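PDB 1R5B: eukaryotic peptide chain release factor GTP-binding subunit from Schizosaccharomyces pombe, which is a translation release factor of the elongation factor Tu family, built from a P-loop domain followed by two beta-rich domains. Local coordinates for residues Thr58-Leu66 and Val231-Lys240; Gln179-Val187 and Leu256-Glu267. All coordinates share one frame; numbering follows the deposited sequence.

Contact 1: Thr58-Leu66 and Val231-Lys240; sequences TLGGNILFL and VSAYTGQNVK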
loop_
_atom_site.group_PDB
_atom_site.type_symbol
_atom_site.label_atom_id
_atom_site.label_comp_id
_atom_site.label_asym_id
_atom_site.label_seq_id
_atom_site.Cartn_x
_atom_site.Cartn_y
_atom_site.Cartn_z
ATOM N N THR A 58 8.103 -11.378 -21.060
ATOM C CA THR A 58 8.817 -10.198 -21.589
ATOM C C THR A 58 8.366 -8.864 -20.936
ATOM O O THR A 58 9.072 -7.863 -21.028
ATOM C CB THR A 58 8.799 -10.132 -23.167
ATOM O OG1 THR A 58 8.500 -8.803 -23.625
ATOM C CG2 THR A 58 7.708 -11.000 -23.792
ATOM N N LEU A 59 7.203 -8.861 -20.274
ATOM C CA LEU A 59 6.744 -7.722 -19.488
ATOM C C LEU A 59 7.537 -7.605 -18.183
ATOM O O LEU A 59 7.974 -6.521 -17.814
ATOM C CB LEU A 59 5.255 -7.858 -19.165
ATOM C CG LEU A 59 4.595 -6.668 -18.470
ATOM C CD1 LEU A 59 4.645 -5.412 -19.327
ATOM C CD2 LEU A 59 3.172 -7.005 -18.127
ATOM N N GLY A 60 7.712 -8.721 -17.487
ATOM C CA GLY A 60 8.445 -8.731 -16.233
ATOM C C GLY A 60 9.903 -8.369 -16.441
ATOM O O GLY A 60 10.504 -7.645 -15.644
ATOM N N GLY A 61 10.471 -8.868 -17.531
ATOM C CA GLY A 61 11.839 -8.561 -17.879
ATOM C C GLY A 61 12.014 -7.097 -18.225
ATOM O O GLY A 61 12.994 -6.467 -17.829
ATOM N N ASN A 62 11.060 -6.558 -18.972
ATOM C CA ASN A 62 11.122 -5.171 -19.407
ATOM C C ASN A 62 10.894 -4.201 -18.233
ATOM O O ASN A 62 11.426 -3.087 -18.212
ATOM C CB ASN A 62 10.112 -4.962 -20.539
ATOM C CG ASN A 62 10.234 -3.600 -21.204
ATOM O OD1 ASN A 62 11.171 -3.329 -21.980
ATOM N ND2 ASN A 62 9.266 -2.733 -20.912
ATOM N N ILE A 63 10.121 -4.646 -17.245
ATOM C CA ILE A 63 9.923 -3.863 -16.032
ATOM C C ILE A 63 11.240 -3.842 -15.283
ATOM O O ILE A 63 11.681 -2.793 -14.882
ATOM C CB ILE A 63 8.784 -4.425 -15.166
ATOM C CG1 ILE A 63 7.444 -4.046 -15.775
ATOM C CG2 ILE A 63 8.846 -3.869 -13.753
ATOM C CD1 ILE A 63 6.267 -4.750 -15.154
ATOM N N LEU A 64 11.898 -4.987 -15.154
ATOM C CA LEU A 64 13.167 -5.045 -14.451
ATOM C C LEU A 64 14.183 -4.144 -15.109
ATOM O O LEU A 64 15.004 -3.535 -14.422
ATOM C CB LEU A 64 13.701 -6.480 -14.388
ATOM C CG LEU A 64 12.888 -7.399 -13.469
ATOM C CD1 LEU A 64 13.266 -8.858 -13.653
ATOM C CD2 LEU A 64 13.042 -6.979 -12.009
ATOM N N PHE A 65 14.114 -4.039 -16.435
ATOM C CA PHE A 65 15.097 -3.269 -17.185
ATOM C C PHE A 65 14.855 -1.773 -17.045
ATOM O O PHE A 65 15.777 -1.022 -16.735
ATOM C CB PHE A 65 15.076 -3.656 -18.665
ATOM C CG PHE A 65 15.899 -2.753 -19.546
ATOM C CD1 PHE A 65 17.232 -2.489 -19.246
ATOM C CD2 PHE A 65 15.341 -2.163 -20.679
ATOM C CE1 PHE A 65 17.992 -1.653 -20.058
ATOM C CE2 PHE A 65 16.104 -1.330 -21.500
ATOM C CZ PHE A 65 17.427 -1.072 -21.179
ATOM N N LEU A 66 13.617 -1.343 -17.278
ATOM C CA LEU A 66 13.280 0.084 -17.240
ATOM C C LEU A 66 13.413 0.670 -15.845
ATOM O O LEU A 66 13.608 1.871 -15.673
ATOM C CB LEU A 66 11.868 0.307 -17.743
ATOM C CG LEU A 66 11.766 0.047 -19.236
ATOM C CD1 LEU A 66 10.335 -0.171 -19.568
ATOM C CD2 LEU A 66 12.330 1.192 -20.051
ATOM N N VAL A 231 -0.501 -1.689 -23.047
ATOM C CA VAL A 231 0.948 -1.588 -23.040
ATOM C C VAL A 231 1.540 -2.287 -24.262
ATOM O O VAL A 231 0.856 -3.001 -25.006
ATOM C CB VAL A 231 1.574 -2.240 -21.791
ATOM C CG1 VAL A 231 0.892 -1.771 -20.508
ATOM C CG2 VAL A 231 1.512 -3.755 -21.879
ATOM N N SER A 232 2.834 -2.067 -24.449
ATOM C CA SER A 232 3.645 -2.888 -25.327
ATOM C C SER A 232 4.945 -3.196 -24.599
ATOM O O SER A 232 5.764 -2.308 -24.371
ATOM C CB SER A 232 3.924 -2.179 -26.647
ATOM O OG SER A 232 4.969 -2.837 -27.337
ATOM N N ALA A 233 5.118 -4.465 -24.248
ATOM C CA ALA A 233 6.249 -4.924 -23.454
ATOM C C ALA A 233 7.528 -4.939 -24.279
ATOM O O ALA A 233 8.628 -4.865 -23.726
ATOM C CB ALA A 233 5.964 -6.321 -22.893
ATOM N N TYR A 234 7.381 -5.046 -25.596
ATOM C CA TYR A 234 8.521 -5.055 -26.492
ATOM C C TYR A 234 9.165 -3.676 -26.461
ATOM O O TYR A 234 10.340 -3.556 -26.133
ATOM C CB TYR A 234 8.103 -5.446 -27.920
ATOM C CG TYR A 234 9.272 -5.595 -28.886
ATOM C CD1 TYR A 234 10.167 -6.657 -28.769
ATOM C CD2 TYR A 234 9.489 -4.664 -29.903
ATOM C CE1 TYR A 234 11.244 -6.791 -29.633
ATOM C CE2 TYR A 234 10.566 -4.792 -30.784
ATOM C CZ TYR A 234 11.438 -5.858 -30.641
ATOM O OH TYR A 234 12.503 -6.000 -31.500
ATOM N N THR A 235 8.383 -2.639 -26.753
ATOM C CA THR A 235 8.903 -1.265 -26.802
ATOM C C THR A 235 8.933 -0.574 -25.449
ATOM O O THR A 235 9.482 0.516 -25.328
ATOM C CB THR A 235 8.065 -0.392 -27.753
ATOM O OG1 THR A 235 6.741 -0.230 -27.228
ATOM C CG2 THR A 235 7.861 -1.071 -29.113
ATOM N N GLY A 236 8.333 -1.193 -24.439
ATOM C CA GLY A 236 8.171 -0.560 -23.142
ATOM C C GLY A 236 7.189 0.606 -23.091
ATOM O O GLY A 236 7.139 1.346 -22.109
ATOM N N GLN A 237 6.389 0.767 -24.132
ATOM C CA GLN A 237 5.445 1.866 -24.170
ATOM C C GLN A 237 4.307 1.644 -23.162
ATOM O O GLN A 237 3.655 0.598 -23.150
ATOM C CB GLN A 237 4.902 2.057 -25.578
ATOM C CG GLN A 237 5.902 2.727 -26.496
ATOM C CD GLN A 237 5.558 2.567 -27.963
ATOM O OE1 GLN A 237 4.883 1.601 -28.357
ATOM N NE2 GLN A 237 6.022 3.509 -28.781
ATOM N N ASN A 238 4.101 2.651 -22.323
ATOM C CA ASN A 238 3.090 2.643 -21.273
ATOM C C ASN A 238 3.368 1.667 -20.137
ATOM O O ASN A 238 2.460 1.357 -19.382
ATOM C CB ASN A 238 1.682 2.410 -21.841
ATOM C CG ASN A 238 0.602 3.108 -21.019
ATOM O OD1 ASN A 238 0.670 4.315 -20.776
ATOM N ND2 ASN A 238 -0.392 2.350 -20.593
ATOM N N VAL A 239 4.610 1.197 -20.009
ATOM C CA VAL A 239 4.969 0.322 -18.892
ATOM C C VAL A 239 5.436 1.204 -17.758
ATOM O O VAL A 239 4.807 1.197 -16.703
ATOM C CB VAL A 239 5.966 -0.842 -19.263
ATOM C CG1 VAL A 239 7.252 -0.337 -19.721
ATOM C CG2 VAL A 239 6.239 -1.739 -18.074
ATOM N N LYS A 240 6.491 1.991 -17.973
ATOM C CA LYS A 240 6.998 2.924 -16.968
ATOM C C LYS A 240 6.514 4.338 -17.264
ATOM O O LYS A 240 5.914 4.980 -16.418
ATOM C CB LYS A 240 8.530 2.921 -16.924
ATOM C CG LYS A 240 9.088 3.692 -15.717
ATOM C CD LYS A 240 10.496 4.185 -15.922
ATOM C CE LYS A 240 11.000 4.883 -14.656
ATOM N NZ LYS A 240 12.224 5.697 -14.925
#

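Contact 2: Gln179-Val187 and Leu256-Glu267; sequences QGINHLVVV and LLEYLDSMTHLE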
loop_
_atom_site.group_PDB
_atom_site.type_symbol
_atom_site.label_atom_id
_atom_site.label_comp_id
_atom_site.label_asym_id
_atom_site.label_seq_id
_atom_site.Cartn_x
_atom_site.Cartn_y
_atom_site.Cartn_z
ATOM N N GLN A 179 -6.040 -17.509 -6.692
ATOM C CA GLN A 179 -4.940 -16.802 -6.033
ATOM C C GLN A 179 -5.411 -15.615 -5.167
ATOM O O GLN A 179 -4.585 -14.828 -4.695
ATOM C CB GLN A 179 -3.956 -16.267 -7.081
ATOM C CG GLN A 179 -3.208 -17.331 -7.836
ATOM C CD GLN A 179 -2.028 -17.870 -7.054
ATOM O OE1 GLN A 179 -1.011 -17.179 -6.892
ATOM N NE2 GLN A 179 -2.153 -19.104 -6.569
ATOM N N GLY A 180 -6.723 -15.469 -4.984
ATOM C CA GLY A 180 -7.269 -14.460 -4.097
ATOM C C GLY A 180 -7.311 -13.092 -4.730
ATOM O O GLY A 180 -7.546 -12.111 -4.044
ATOM N N ILE A 181 -7.116 -13.026 -6.043
ATOM C CA ILE A 181 -7.135 -11.754 -6.777
ATOM C C ILE A 181 -8.553 -11.360 -7.072
ATOM O O ILE A 181 -9.163 -11.880 -7.998
ATOM C CB ILE A 181 -6.351 -11.833 -8.130
ATOM C CG1 ILE A 181 -4.936 -12.356 -7.904
ATOM C CG2 ILE A 181 -6.324 -10.450 -8.794
ATOM C CD1 ILE A 181 -4.208 -11.617 -6.794
ATOM N N ASN A 182 -9.071 -10.446 -6.265
ATOM C CA ASN A 182 -10.424 -9.935 -6.400
ATOM C C ASN A 182 -10.461 -8.601 -7.122
ATOM O O ASN A 182 -11.528 -8.108 -7.479
ATOM C CB ASN A 182 -11.073 -9.819 -5.020
ATOM C CG ASN A 182 -11.250 -11.169 -4.352
ATOM O OD1 ASN A 182 -11.068 -11.312 -3.148
ATOM N ND2 ASN A 182 -11.594 -12.168 -5.139
ATOM N N HIS A 183 -9.298 -8.007 -7.329
ATOM C CA HIS A 183 -9.191 -6.814 -8.149
ATOM C C HIS A 183 -8.100 -7.102 -9.167
ATOM O O HIS A 183 -6.915 -7.048 -8.864
ATOM C CB HIS A 183 -8.843 -5.615 -7.283
ATOM C CG HIS A 183 -8.703 -4.344 -8.047
ATOM N ND1 HIS A 183 -7.571 -4.035 -8.763
ATOM C CD2 HIS A 183 -9.543 -3.295 -8.200
ATOM C CE1 HIS A 183 -7.718 -2.847 -9.323
ATOM N NE2 HIS A 183 -8.905 -2.375 -8.994
ATOM N N LEU A 184 -8.521 -7.453 -10.368
ATOM C CA LEU A 184 -7.620 -7.935 -11.386
ATOM C C LEU A 184 -7.134 -6.771 -12.235
ATOM O O LEU A 184 -7.931 -5.985 -12.723
ATOM C CB LEU A 184 -8.368 -8.943 -12.252
ATOM C CG LEU A 184 -7.571 -9.775 -13.236
ATOM C CD1 LEU A 184 -6.541 -10.600 -12.511
ATOM C CD2 LEU A 184 -8.520 -10.686 -13.987
ATOM N N VAL A 185 -5.826 -6.661 -12.386
ATOM C CA VAL A 185 -5.235 -5.768 -13.375
ATOM C C VAL A 185 -5.026 -6.565 -14.671
ATOM O O VAL A 185 -4.352 -7.591 -14.666
ATOM C CB VAL A 185 -3.895 -5.197 -12.889
ATOM C CG1 VAL A 185 -3.295 -4.291 -13.934
ATOM C CG2 VAL A 185 -4.086 -4.441 -11.574
ATOM N N VAL A 186 -5.621 -6.094 -15.760
ATOM C CA VAL A 186 -5.578 -6.774 -17.040
ATOM C C VAL A 186 -4.791 -5.889 -17.996
ATOM O O VAL A 186 -5.219 -4.779 -18.325
ATOM C CB VAL A 186 -6.994 -7.005 -17.603
ATOM C CG1 VAL A 186 -6.928 -7.556 -19.036
ATOM C CG2 VAL A 186 -7.764 -7.932 -16.729
ATOM N N VAL A 187 -3.641 -6.381 -18.426
ATOM C CA VAL A 187 -2.751 -5.641 -19.303
ATOM C C VAL A 187 -2.938 -6.137 -20.752
ATOM O O VAL A 187 -2.717 -7.306 -21.061
ATOM C CB VAL A 187 -1.303 -5.777 -18.778
ATOM C CG1 VAL A 187 -0.303 -5.580 -19.833
ATOM C CG2 VAL A 187 -1.069 -4.756 -17.648
ATOM N N LEU A 256 1.471 1.405 -16.602
ATOM C CA LEU A 256 1.322 0.274 -15.709
ATOM C C LEU A 256 1.974 0.563 -14.365
ATOM O O LEU A 256 1.311 0.476 -13.341
ATOM C CB LEU A 256 1.896 -0.999 -16.320
ATOM C CG LEU A 256 1.869 -2.217 -15.403
ATOM C CD1 LEU A 256 0.458 -2.463 -14.903
ATOM C CD2 LEU A 256 2.395 -3.431 -16.136
ATOM N N LEU A 257 3.255 0.921 -14.371
ATOM C CA LEU A 257 3.984 1.124 -13.119
ATOM C C LEU A 257 3.415 2.285 -12.304
ATOM O O LEU A 257 3.437 2.255 -11.084
ATOM C CB LEU A 257 5.477 1.342 -13.365
ATOM C CG LEU A 257 6.256 0.113 -13.870
ATOM C CD1 LEU A 257 7.708 0.469 -13.981
ATOM C CD2 LEU A 257 6.096 -1.089 -12.977
ATOM N N GLU A 258 2.897 3.293 -12.987
ATOM C CA GLU A 258 2.308 4.438 -12.324
ATOM C C GLU A 258 1.056 4.006 -11.559
ATOM O O GLU A 258 0.815 4.443 -10.447
ATOM C CB GLU A 258 1.953 5.478 -13.376
ATOM C CG GLU A 258 1.313 6.748 -12.862
ATOM C CD GLU A 258 0.976 7.707 -13.988
ATOM O OE1 GLU A 258 1.536 7.557 -15.102
ATOM O OE2 GLU A 258 0.143 8.611 -13.751
ATOM N N TYR A 259 0.260 3.152 -12.181
ATOM C CA TYR A 259 -0.927 2.590 -11.562
ATOM C C TYR A 259 -0.572 1.629 -10.402
ATOM O O TYR A 259 -1.197 1.674 -9.345
ATOM C CB TYR A 259 -1.775 1.863 -12.613
ATOM C CG TYR A 259 -2.980 1.243 -12.004
ATOM C CD1 TYR A 259 -4.098 2.021 -11.701
ATOM C CD2 TYR A 259 -2.996 -0.102 -11.662
ATOM C CE1 TYR A 259 -5.211 1.464 -11.102
ATOM C CE2 TYR A 259 -4.112 -0.666 -11.048
ATOM C CZ TYR A 259 -5.202 0.123 -10.770
ATOM O OH TYR A 259 -6.298 -0.419 -10.174
ATOM N N LEU A 260 0.409 0.756 -10.616
ATOM C CA LEU A 260 0.871 -0.179 -9.585
ATOM C C LEU A 260 1.379 0.572 -8.339
ATOM O O LEU A 260 1.219 0.110 -7.214
ATOM C CB LEU A 260 1.996 -1.055 -10.130
ATOM C CG LEU A 260 1.750 -2.518 -10.542
ATOM C CD1 LEU A 260 0.342 -2.775 -10.991
ATOM C CD2 LEU A 260 2.772 -2.940 -11.619
ATOM N N ASP A 261 1.960 1.749 -8.559
ATOM C CA ASP A 261 2.540 2.526 -7.484
ATOM C C ASP A 261 1.515 3.087 -6.503
ATOM O O ASP A 261 1.736 3.046 -5.310
ATOM C CB ASP A 261 3.384 3.671 -8.054
ATOM C CG ASP A 261 4.162 4.393 -6.983
ATOM O OD1 ASP A 261 5.050 3.768 -6.381
ATOM O OD2 ASP A 261 3.953 5.580 -6.667
ATOM N N SER A 262 0.415 3.626 -7.007
ATOM C CA SER A 262 -0.573 4.308 -6.158
ATOM C C SER A 262 -1.860 3.488 -5.932
ATOM O O SER A 262 -2.743 3.914 -5.202
ATOM C CB SER A 262 -0.922 5.668 -6.768
ATOM O OG SER A 262 -1.374 5.504 -8.100
ATOM N N MET A 263 -1.940 2.330 -6.587
ATOM C CA MET A 263 -2.960 1.298 -6.363
ATOM C C MET A 263 -3.256 1.114 -4.891
ATOM O O MET A 263 -2.378 0.923 -4.079
ATOM C CB MET A 263 -2.402 -0.062 -6.794
ATOM C CG MET A 263 -3.080 -0.673 -7.885
ATOM S SD MET A 263 -2.423 -2.280 -8.175
ATOM C CE MET A 263 -3.979 -3.116 -7.971
ATOM N N THR A 264 -4.511 1.015 -4.589
ATOM C CA THR A 264 -4.956 0.972 -3.229
ATOM C C THR A 264 -5.406 -0.452 -2.819
ATOM O O THR A 264 -5.238 -0.854 -1.675
ATOM C CB THR A 264 -6.049 2.016 -3.136
ATOM O OG1 THR A 264 -5.852 2.789 -1.967
ATOM C CG2 THR A 264 -7.385 1.434 -3.039
ATOM N N HIS A 265 -5.929 -1.220 -3.764
ATOM C CA HIS A 265 -6.406 -2.565 -3.468
ATOM C C HIS A 265 -5.254 -3.571 -3.499
ATOM O O HIS A 265 -4.931 -4.080 -4.548
ATOM C CB HIS A 265 -7.476 -2.947 -4.479
ATOM C CG HIS A 265 -8.298 -4.129 -4.089
ATOM N ND1 HIS A 265 -7.783 -5.406 -3.998
ATOM C CD2 HIS A 265 -9.613 -4.230 -3.795
ATOM C CE1 HIS A 265 -8.754 -6.240 -3.661
ATOM N NE2 HIS A 265 -9.872 -5.551 -3.529
ATOM N N LEU A 266 -4.619 -3.804 -2.346
ATOM C CA LEU A 266 -3.629 -4.865 -2.181
ATOM C C LEU A 266 -4.238 -5.978 -1.301
ATOM O O LEU A 266 -4.586 -5.743 -0.142
ATOM C CB LEU A 266 -2.356 -4.308 -1.527
ATOM C CG LEU A 266 -1.683 -3.073 -2.145
ATOM C CD1 LEU A 266 -0.390 -2.763 -1.451
ATOM C CD2 LEU A 266 -1.410 -3.246 -3.571
ATOM N N GLU A 267 -4.354 -7.181 -1.844
ATOM C CA GLU A 267 -5.121 -8.248 -1.184
ATOM C C GLU A 267 -4.738 -8.563 0.254
ATOM O O GLU A 267 -5.618 -8.729 1.061
ATOM C CB GLU A 267 -5.073 -9.548 -1.970
ATOM C CG GLU A 267 -5.664 -9.487 -3.364
ATOM C CD GLU A 267 -7.145 -9.121 -3.399
ATOM O OE1 GLU A 267 -7.864 -9.272 -2.387
ATOM O OE2 GLU A 267 -7.573 -8.680 -4.482
#

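Contact 1: Thr58-Leu66 and Val231-Lys240
Behind A233 and G236, two of the residues that meet the amide of N62, the hydroxyl oxygen T235 OG1 gathers the polar groups of the 231-240 loop. It accepts from Q237 N at 3.3 Å with an N-H...O angle of 148°, forming an ST turn, and lies close to both S232 OG and Q237 OE1. T235 itself points away from helix 56-66, which A233, G236 and V239 face.

N62 enters the bend of the loop with CG anti to its backbone N (chi1 -172°). Its CG comes to 3.2 Å from A233 O, but OD1 and A233 O are both acceptors and make no bond. The nitrogen end of the amide slides over the glycine, ND2 lying 3.3 Å from G236 CA, and also meets CG1 of V239. Having no side chain, G236 leaves room for the amide to come this near.

On the adjoining helical turn, the methyl of A233 settles on the backbone of L59, with A233 CB 3.8 Å from L59 CA, while T58 OG1 borders it at 3.6 Å from the same CB. L59 sends CD1 past A233 toward V231 and V239. V239 splits its branches: CG1 faces N62, whereas CG2 packs 3.5 Å from I63 CG1. Nearer the solvent, the extended K240 chain runs by L66, its CD 3.9 Å from L66 O.

The 231-240 loop, whose Ser-Ala pair is consistent with the fifth conserved motif of P-loop G domains, is tied by S232 OG to D192. L59 and V231 both rest on V187 of strand 184-189, I63 leans on F116 of strand 115-117, and helix 72-81 borders T58 and N62 through E79 and M75.

Contact 2: Gln179-Val187 and Leu256-Glu267
H183 lays its CB over the face of the H265 ring, a CH-pi contact with CB 3.5 Å from the H265 ring centroid and 12° off its normal. The two imidazoles are nearly parallel but slid apart, and barely overlap. Because CG of H183 is anti to its backbone N (chi1 180°), the ring extends toward helix 256-262. There Y259 OH meets its edge, 2.9 Å from H183 CE1, and the M263 methyl approaches obliquely, CE lying 3.8 Å from H183 ND1.

E267, its chain bent at chi2, turns its carboxylate to the backbone of G180-H183. N182 N donates to E267 OE2 (2.9 Å, 155°), and H183 N makes a weak bond to the same oxygen, whose place is less sure. Along the strand the contact becomes apolar: V185 CG2 sits against the rim of the Y259 ring, 3.8 Å from its CE2, and meets the M263 methyl tip to tip. V187 CG2 packs 3.9 Å from L256 CD1, the side chains crossing nearly at right angles.

Further out, G180 ends the preceding helix in a Schellman motif, and the chain then turns so that N182 N faces the carboxylate. Strand 184-187 and helix 256-262 run almost antiparallel, their axes 11.3 Å apart; R121 holds the far end of that helix through L260 O and M263 O.

The chemistry grades from a carboxylate that appears to receive backbone N-H groups, through a CH-pi contact between two histidines, to aliphatic packing. H183 ND1, buried without a polar partner, is consistent with a ring held mainly by van der Waals contacts.

How the contacts relate
Contacts 1 and 2 lie in the same P-loop domain, their centres about 17 Å apart, and both are partly buried. Contact 1 is farther from the middle of the chain and includes exposed residues such as K240; contact 2 has none among its touching residues. They touch directly: N238 O and V239 O of the 231-240 loop probably accept from L256 N and L257 N at the start of helix 256-262. V187 is shared ground too, since V231 packs on it. Contact 1 sets a helix against a loop by van der Waals contact alone, whereas contact 2 adds a carboxylate and two histidines at the turn leading into the strand.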